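Local coordinates for pyridoxamine 5-phosphate-dependent dehydrase (Escherichia coli, PDB 3B8X), which removes the C3'-hydroxyl group of GDP-4-keto-6-deoxy-D-mannose in a pyridoxal phosphate-dependent reaction on the route to L-colitose, an O-antigen sugar, at residues G48-A61 / T194-Y208. The protein carries 1 engineered substitution. Sequence-based numbering, arbitrary orientation.
Sequences GSKYAVMVSSGSTA and TMEGGCIVTDDEEIY. With NA (sodium ion), chain N; G4M ([(2R,3S,4R,5R)-5-(2-amino-6-oxo-1,6-dihydro-9H-purin-9-yl)-3,4-dihydroxytetrahydrofuran-2-yl]methyl (2R,3S,4S,5S,6R)-3,4-dihydroxy-5-[({3-hydroxy-2-methyl-5-[(phosphonooxy)methyl]pyridin-4-yl}methyl)amino]-6-methyltetrahydro-2H-pyran-2-yl dihydrogen diphosphate), chain O.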
loop_
_atom_site.group_PDB
_atom_site.type_symbol
_atom_site.label_atom_id
_atom_site.label_comp_id
_atom_site.label_asym_id
_atom_site.label_seq_id
_atom_site.Cartn_x
_atom_site.Cartn_y
_atom_site.Cartn_z
ATOM N N GLY B 48 3.376 23.460 8.825
ATOM C CA GLY B 48 2.491 24.567 8.571
ATOM C C GLY B 48 1.376 24.204 7.627
ATOM O O GLY B 48 0.932 25.045 6.865
ATOM N N SER B 49 0.852 22.989 7.697
ATOM C CA SER B 49 -0.324 22.668 6.863
ATOM C C SER B 49 -1.550 22.543 7.787
ATOM O O SER B 49 -1.419 22.318 8.988
ATOM C CB SER B 49 -0.115 21.363 6.078
ATOM O OG SER B 49 0.172 20.328 6.994
ATOM N N LYS B 50 -2.761 22.659 7.266
ATOM C CA LYS B 50 -3.855 22.501 8.208
ATOM C C LYS B 50 -3.990 21.045 8.569
ATOM O O LYS B 50 -4.372 20.714 9.685
ATOM C CB LYS B 50 -5.196 22.975 7.656
ATOM C CG LYS B 50 -5.118 24.338 6.968
ATOM C CD LYS B 50 -6.423 24.722 6.274
ATOM C CE LYS B 50 -7.204 25.766 7.067
ATOM N NZ LYS B 50 -8.340 25.173 7.850
ATOM N N TYR B 51 -3.715 20.169 7.610
ATOM C CA TYR B 51 -3.943 18.768 7.856
ATOM C C TYR B 51 -2.785 17.901 7.459
ATOM O O TYR B 51 -2.026 18.241 6.557
ATOM C CB TYR B 51 -5.097 18.329 6.972
ATOM C CG TYR B 51 -6.327 19.130 7.155
ATOM C CD1 TYR B 51 -6.728 20.040 6.195
ATOM C CD2 TYR B 51 -7.135 18.923 8.262
ATOM C CE1 TYR B 51 -7.880 20.772 6.365
ATOM C CE2 TYR B 51 -8.304 19.613 8.418
ATOM C CZ TYR B 51 -8.660 20.538 7.466
ATOM O OH TYR B 51 -9.824 21.226 7.637
ATOM N N ALA B 52 -2.755 16.714 8.051
ATOM C CA ALA B 52 -1.754 15.703 7.722
ATOM C C ALA B 52 -2.410 14.317 7.796
ATOM O O ALA B 52 -3.242 14.067 8.692
ATOM C CB ALA B 52 -0.573 15.783 8.692
ATOM N N VAL B 53 -2.106 13.461 6.817
ATOM C CA VAL B 53 -2.622 12.080 6.790
ATOM C C VAL B 53 -1.444 11.148 6.609
ATOM O O VAL B 53 -0.869 11.116 5.537
ATOM C CB VAL B 53 -3.601 11.745 5.664
ATOM C CG1 VAL B 53 -4.004 10.280 5.779
ATOM C CG2 VAL B 53 -4.887 12.613 5.707
ATOM N N MET B 54 -1.128 10.368 7.637
ATOM C CA MET B 54 -0.038 9.391 7.580
ATOM C C MET B 54 -0.438 8.102 6.876
ATOM O O MET B 54 -1.542 7.616 7.067
ATOM C CB MET B 54 0.395 8.997 8.962
ATOM C CG MET B 54 1.736 8.199 8.946
ATOM S SD MET B 54 2.143 7.615 10.624
ATOM C CE MET B 54 3.880 7.124 10.506
ATOM N N VAL B 55 0.450 7.576 6.053
ATOM C CA VAL B 55 0.151 6.384 5.271
ATOM C C VAL B 55 1.332 5.450 5.311
ATOM O O VAL B 55 2.373 5.737 5.893
ATOM C CB VAL B 55 -0.240 6.687 3.789
ATOM C CG1 VAL B 55 -1.634 7.343 3.743
ATOM C CG2 VAL B 55 0.771 7.585 3.145
ATOM N N SER B 56 1.146 4.288 4.732
ATOM C CA SER B 56 2.177 3.283 4.802
ATOM C C SER B 56 3.553 3.640 4.242
ATOM O O SER B 56 4.519 3.060 4.694
ATOM C CB SER B 56 1.622 1.964 4.249
ATOM O OG SER B 56 1.442 2.031 2.825
ATOM N N SER B 57 3.671 4.518 3.243
ATOM C CA SER B 57 4.994 4.879 2.678
ATOM C C SER B 57 4.817 6.150 1.850
ATOM O O SER B 57 3.684 6.612 1.639
ATOM C CB SER B 57 5.585 3.774 1.778
ATOM O OG SER B 57 4.714 3.537 0.682
ATOM N N GLY B 58 5.928 6.755 1.457
ATOM C CA GLY B 58 5.845 7.950 0.626
ATOM C C GLY B 58 5.250 7.540 -0.745
ATOM O O GLY B 58 4.640 8.356 -1.425
ATOM N N SER B 59 5.418 6.279 -1.146
ATOM C CA SER B 59 4.826 5.819 -2.414
ATOM C C SER B 59 3.297 5.765 -2.319
ATOM O O SER B 59 2.602 6.193 -3.229
ATOM C CB SER B 59 5.370 4.438 -2.845
ATOM O OG SER B 59 6.786 4.442 -3.003
ATOM N N THR B 60 2.766 5.211 -1.222
ATOM C CA THR B 60 1.332 5.197 -1.057
ATOM C C THR B 60 0.854 6.620 -0.749
ATOM O O THR B 60 -0.319 6.956 -0.917
ATOM C CB THR B 60 0.904 4.133 0.011
ATOM O OG1 THR B 60 1.493 4.419 1.290
ATOM C CG2 THR B 60 1.272 2.758 -0.456
ATOM N N ALA B 61 1.738 7.508 -0.325
ATOM C CA ALA B 61 1.223 8.881 -0.135
ATOM C C ALA B 61 0.976 9.558 -1.514
ATOM O O ALA B 61 -0.069 10.190 -1.785
ATOM C CB ALA B 61 2.227 9.709 0.746
ATOM N N THR B 194 10.565 5.841 10.288
ATOM C CA THR B 194 9.583 5.153 11.111
ATOM C C THR B 194 9.459 3.724 10.567
ATOM O O THR B 194 8.381 3.142 10.534
ATOM C CB THR B 194 8.220 5.868 10.972
ATOM O OG1 THR B 194 7.820 5.865 9.590
ATOM C CG2 THR B 194 8.355 7.293 11.399
ATOM N N MET B 195 10.581 3.169 10.135
ATOM C CA MET B 195 10.633 1.847 9.496
ATOM C C MET B 195 10.190 2.020 8.027
ATOM O O MET B 195 11.017 1.904 7.137
ATOM C CB MET B 195 9.845 0.782 10.293
ATOM C CG MET B 195 10.318 0.734 11.731
ATOM S SD MET B 195 9.692 -0.696 12.644
ATOM C CE MET B 195 8.124 -0.144 13.017
ATOM N N GLU B 196 8.908 2.300 7.774
ATOM C CA GLU B 196 8.422 2.688 6.462
ATOM C C GLU B 196 7.404 3.750 6.894
ATOM O O GLU B 196 6.954 3.733 8.054
ATOM C CB GLU B 196 7.694 1.537 5.738
ATOM C CG GLU B 196 8.608 0.430 5.225
ATOM C CD GLU B 196 9.021 0.548 3.777
ATOM O OE1 GLU B 196 8.777 1.570 3.089
ATOM O OE2 GLU B 196 9.642 -0.408 3.321
ATOM N N GLY B 197 7.013 4.652 5.996
ATOM C CA GLY B 197 5.996 5.608 6.391
ATOM C C GLY B 197 5.930 6.700 5.328
ATOM O O GLY B 197 6.940 7.003 4.699
ATOM N N GLY B 198 4.750 7.307 5.203
ATOM C CA GLY B 198 4.567 8.414 4.288
ATOM C C GLY B 198 3.517 9.352 4.902
ATOM O O GLY B 198 2.932 9.036 5.918
ATOM N N CYS B 199 3.311 10.514 4.297
ATOM C CA CYS B 199 2.327 11.450 4.811
ATOM C C CYS B 199 1.910 12.366 3.686
ATOM O O CYS B 199 2.735 12.720 2.847
ATOM C CB CYS B 199 2.969 12.303 5.894
ATOM S SG CYS B 199 1.805 12.891 7.150
ATOM N N ILE B 200 0.644 12.753 3.695
ATOM C CA ILE B 200 0.128 13.703 2.710
ATOM C C ILE B 200 -0.350 14.852 3.565
ATOM O O ILE B 200 -1.048 14.639 4.544
ATOM C CB ILE B 200 -1.106 13.194 1.904
ATOM C CG1 ILE B 200 -0.789 11.825 1.274
ATOM C CG2 ILE B 200 -1.426 14.209 0.775
ATOM C CD1 ILE B 200 -1.485 10.644 2.006
ATOM N N VAL B 201 0.003 16.069 3.171
ATOM C CA VAL B 201 -0.435 17.250 3.887
ATOM C C VAL B 201 -1.255 18.097 2.888
ATOM O O VAL B 201 -1.038 18.038 1.674
ATOM C CB VAL B 201 0.763 18.079 4.468
ATOM C CG1 VAL B 201 1.710 17.180 5.248
ATOM C CG2 VAL B 201 1.503 18.801 3.359
ATOM N N THR B 202 -2.210 18.847 3.432
ATOM C CA THR B 202 -3.075 19.724 2.654
ATOM C C THR B 202 -3.744 20.718 3.592
ATOM O O THR B 202 -3.648 20.617 4.840
ATOM C CB THR B 202 -4.085 18.938 1.778
ATOM O OG1 THR B 202 -4.898 19.829 1.006
ATOM C CG2 THR B 202 -4.962 18.036 2.642
ATOM N N ASP B 203 -4.335 21.745 2.983
ATOM C CA ASP B 203 -5.037 22.765 3.752
ATOM C C ASP B 203 -6.507 22.596 3.408
ATOM O O ASP B 203 -7.369 23.188 4.034
ATOM C CB ASP B 203 -4.559 24.158 3.373
ATOM C CG ASP B 203 -3.228 24.486 3.966
ATOM O OD1 ASP B 203 -2.816 23.903 5.012
ATOM O OD2 ASP B 203 -2.599 25.372 3.361
ATOM N N ASP B 204 -6.766 21.761 2.408
ATOM C CA ASP B 204 -8.103 21.472 1.943
ATOM C C ASP B 204 -8.850 20.424 2.767
ATOM O O ASP B 204 -8.490 19.245 2.783
ATOM C CB ASP B 204 -8.033 21.057 0.473
ATOM C CG ASP B 204 -9.390 21.101 -0.205
ATOM O OD1 ASP B 204 -10.278 20.264 0.130
ATOM O OD2 ASP B 204 -9.592 22.006 -1.046
ATOM N N GLU B 205 -9.921 20.858 3.418
ATOM C CA GLU B 205 -10.738 19.966 4.229
ATOM C C GLU B 205 -11.403 18.847 3.445
ATOM O O GLU B 205 -11.551 17.758 4.000
ATOM C CB GLU B 205 -11.773 20.737 5.044
ATOM C CG GLU B 205 -12.667 19.838 5.902
ATOM C CD GLU B 205 -13.589 20.648 6.821
ATOM O OE1 GLU B 205 -14.043 21.715 6.359
ATOM O OE2 GLU B 205 -13.845 20.207 7.967
ATOM N N GLU B 206 -11.812 19.092 2.187
ATOM C CA GLU B 206 -12.430 18.026 1.358
ATOM C C GLU B 206 -11.413 16.946 0.990
ATOM O O GLU B 206 -11.683 15.737 1.095
ATOM C CB GLU B 206 -13.085 18.514 0.057
ATOM C CG GLU B 206 -13.882 17.387 -0.658
ATOM C CD GLU B 206 -14.336 17.768 -2.064
ATOM O OE1 GLU B 206 -13.792 18.767 -2.568
ATOM O OE2 GLU B 206 -15.160 17.049 -2.688
ATOM N N ILE B 207 -10.257 17.410 0.528
ATOM C CA ILE B 207 -9.167 16.514 0.187
ATOM C C ILE B 207 -8.792 15.695 1.425
ATOM O O ILE B 207 -8.593 14.492 1.331
ATOM C CB ILE B 207 -7.962 17.310 -0.297
ATOM C CG1 ILE B 207 -8.275 17.937 -1.650
ATOM C CG2 ILE B 207 -6.774 16.413 -0.481
ATOM C CD1 ILE B 207 -8.225 16.975 -2.811
ATOM N N TYR B 208 -8.637 16.366 2.566
ATOM C CA TYR B 208 -8.350 15.736 3.863
ATOM C C TYR B 208 -9.340 14.599 4.143
ATOM O O TYR B 208 -8.983 13.450 4.363
ATOM C CB TYR B 208 -8.530 16.785 4.953
ATOM C CG TYR B 208 -8.295 16.232 6.334
ATOM C CD1 TYR B 208 -7.215 15.383 6.577
ATOM C CD2 TYR B 208 -9.134 16.538 7.405
ATOM C CE1 TYR B 208 -6.951 14.842 7.837
ATOM C CE2 TYR B 208 -8.896 15.973 8.681
ATOM C CZ TYR B 208 -7.791 15.159 8.894
ATOM O OH TYR B 208 -7.499 14.639 10.133
HETATM NA NA NA N . -0.341 25.152 1.976
HETATM O OP3 G4M O . 10.379 5.005 -0.223
HETATM P PL G4M O . 8.938 5.650 -0.088
HETATM O OP1 G4M O . 7.763 4.697 -0.674
HETATM O OP2 G4M O . 8.646 5.954 1.463
HETATM O OP4 G4M O . 8.945 7.107 -0.817
HETATM C C5B G4M O . 8.895 6.896 -2.199
HETATM C C5L G4M O . 9.452 8.106 -2.848
HETATM C C6L G4M O . 8.588 9.001 -3.465
HETATM N N1L G4M O . 9.074 10.045 -4.096
HETATM C C2L G4M O . 10.360 10.307 -4.180
HETATM C C2A G4M O . 10.846 11.498 -4.972
HETATM C C3L G4M O . 11.308 9.498 -3.560
HETATM O O3L G4M O . 12.616 9.783 -3.742
HETATM C C4L G4M O . 10.830 8.361 -2.834
HETATM C C4A G4M O . 11.704 7.471 -2.193
HETATM N N4A G4M O . 12.987 7.627 -2.328
HETATM C C4G G4M O . 13.862 6.789 -1.589
HETATM C C5G G4M O . 15.141 6.515 -2.344
HETATM C C6G G4M O . 15.759 7.819 -2.850
HETATM O O5G G4M O . 15.982 6.005 -1.314
HETATM C C3G G4M O . 13.223 5.424 -1.285
HETATM O O3G G4M O . 12.843 5.423 0.086
HETATM C C2G G4M O . 14.275 4.296 -1.498
HETATM O O2G G4M O . 13.869 3.068 -0.887
HETATM C C1G G4M O . 15.610 4.694 -0.915
HETATM O O1G G4M O . 16.572 3.868 -1.559
HETATM P P2 G4M O . 17.805 3.317 -0.719
HETATM O O3P G4M O . 18.481 4.521 0.122
HETATM O O4P G4M O . 18.936 2.837 -1.777
HETATM O OPP G4M O . 17.134 2.168 0.192
HETATM P P G4M O . 18.210 1.239 0.943
HETATM O O1P G4M O . 19.373 0.514 0.084
HETATM O O2P G4M O . 17.232 0.138 1.546
HETATM O "O5'" G4M O . 18.709 1.970 2.254
HETATM C "C5'" G4M O . 19.873 2.729 2.005
HETATM C "C4'" G4M O . 20.896 2.346 3.061
HETATM O "O4'" G4M O . 20.236 2.223 4.357
HETATM C "C3'" G4M O . 21.489 0.953 2.743
HETATM O "O3'" G4M O . 22.826 0.968 3.223
HETATM C "C2'" G4M O . 20.593 -0.007 3.556
HETATM O "O2'" G4M O . 21.368 -1.156 3.920
HETATM C "C1'" G4M O . 20.345 0.848 4.791
HETATM N N9 G4M O . 19.126 0.437 5.495
HETATM C C8 G4M O . 17.859 0.537 5.016
HETATM N N7 G4M O . 17.035 0.109 5.952
HETATM C C4 G4M O . 19.082 -0.051 6.777
HETATM C C5 G4M O . 17.718 -0.266 7.082
HETATM C C6 G4M O . 17.364 -0.768 8.386
HETATM O O6 G4M O . 16.213 -0.975 8.738
HETATM N N3 G4M O . 20.019 -0.332 7.687
HETATM C C2 G4M O . 19.678 -0.812 8.872
HETATM N N1 G4M O . 18.376 -1.032 9.241
HETATM N N2 G4M O . 20.655 -1.106 9.772
HETATM O O HOH W 1 -1.902 25.808 6.626
HETATM O O HOH W 2 0.601 25.970 4.287
HETATM O O HOH W 3 -5.271 13.628 10.931
HETATM O O HOH W 4 -1.552 24.566 -0.150
HETATM O O HOH W 5 -0.663 27.351 0.794
HETATM O O HOH W 6 -0.377 22.542 2.745
#
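Tyr51 and Tyr208 lie face to face in an offset stack, ring centroids 4.2 Å apart and planes turned by 17°. The opposite face of the Tyr51 ring carries Lys50 CB near the rim, while the backbone carbonyls of Thr202 and Asp203 approach its edge. On the stacked face Tyr208 CB also sits over the Tyr51 ring, a CH-pi contact that Tyr51 CB returns over the Tyr208 ring. With CG trans to its own backbone N (chi1 178°), Tyr208 swings from the first turn of helix 205-214 back over the strands; Val53 CG2 meets its ring edge, and a water accepting from Tyr208 OH donates to Ala52 O. Beneath the rings, strands 51-55 and 198-202 pair antiparallel at the border of the mixed sheet of the aspartate aminotransferase-like fold, strand 51-55 being outermost within this chain. Tyr51 O is gripped from opposite faces of its plane by Ser49 OG and Thr202 N. A classic beta bulge sets Lys50 and Tyr51 together opposite Thr202, and there Lys50 N gives Asp203 OD1 a 2.6 Å hydrogen bond nearly along the C-O axis. The other oxygen, Asp203 OD2, binds a sodium ion at 2.7 Å, which Thr177 O and four waters also ligate, while OD1 also takes a water that bridges to Gly48 O. On the Tyr51 side of the sheet, Ile200 CD1 packs 3.7 Å from Val55 CG1, and Ile200 CG1 lies against Ala61 CB. At the far end Gly198 lies close under the start of helix 58-68, its CA 3.3 Å from Ser57 O. Ser57 OG accepts from Thr60 N while Thr60 OG1 accepts from Ser57 N, a capping box; between them, in the same first turn, Gly58 N donates to phosphate oxygen OP2 of the cofactor-sugar adduct at 2.8 Å, while Ser59 N and OG both donate to OP1.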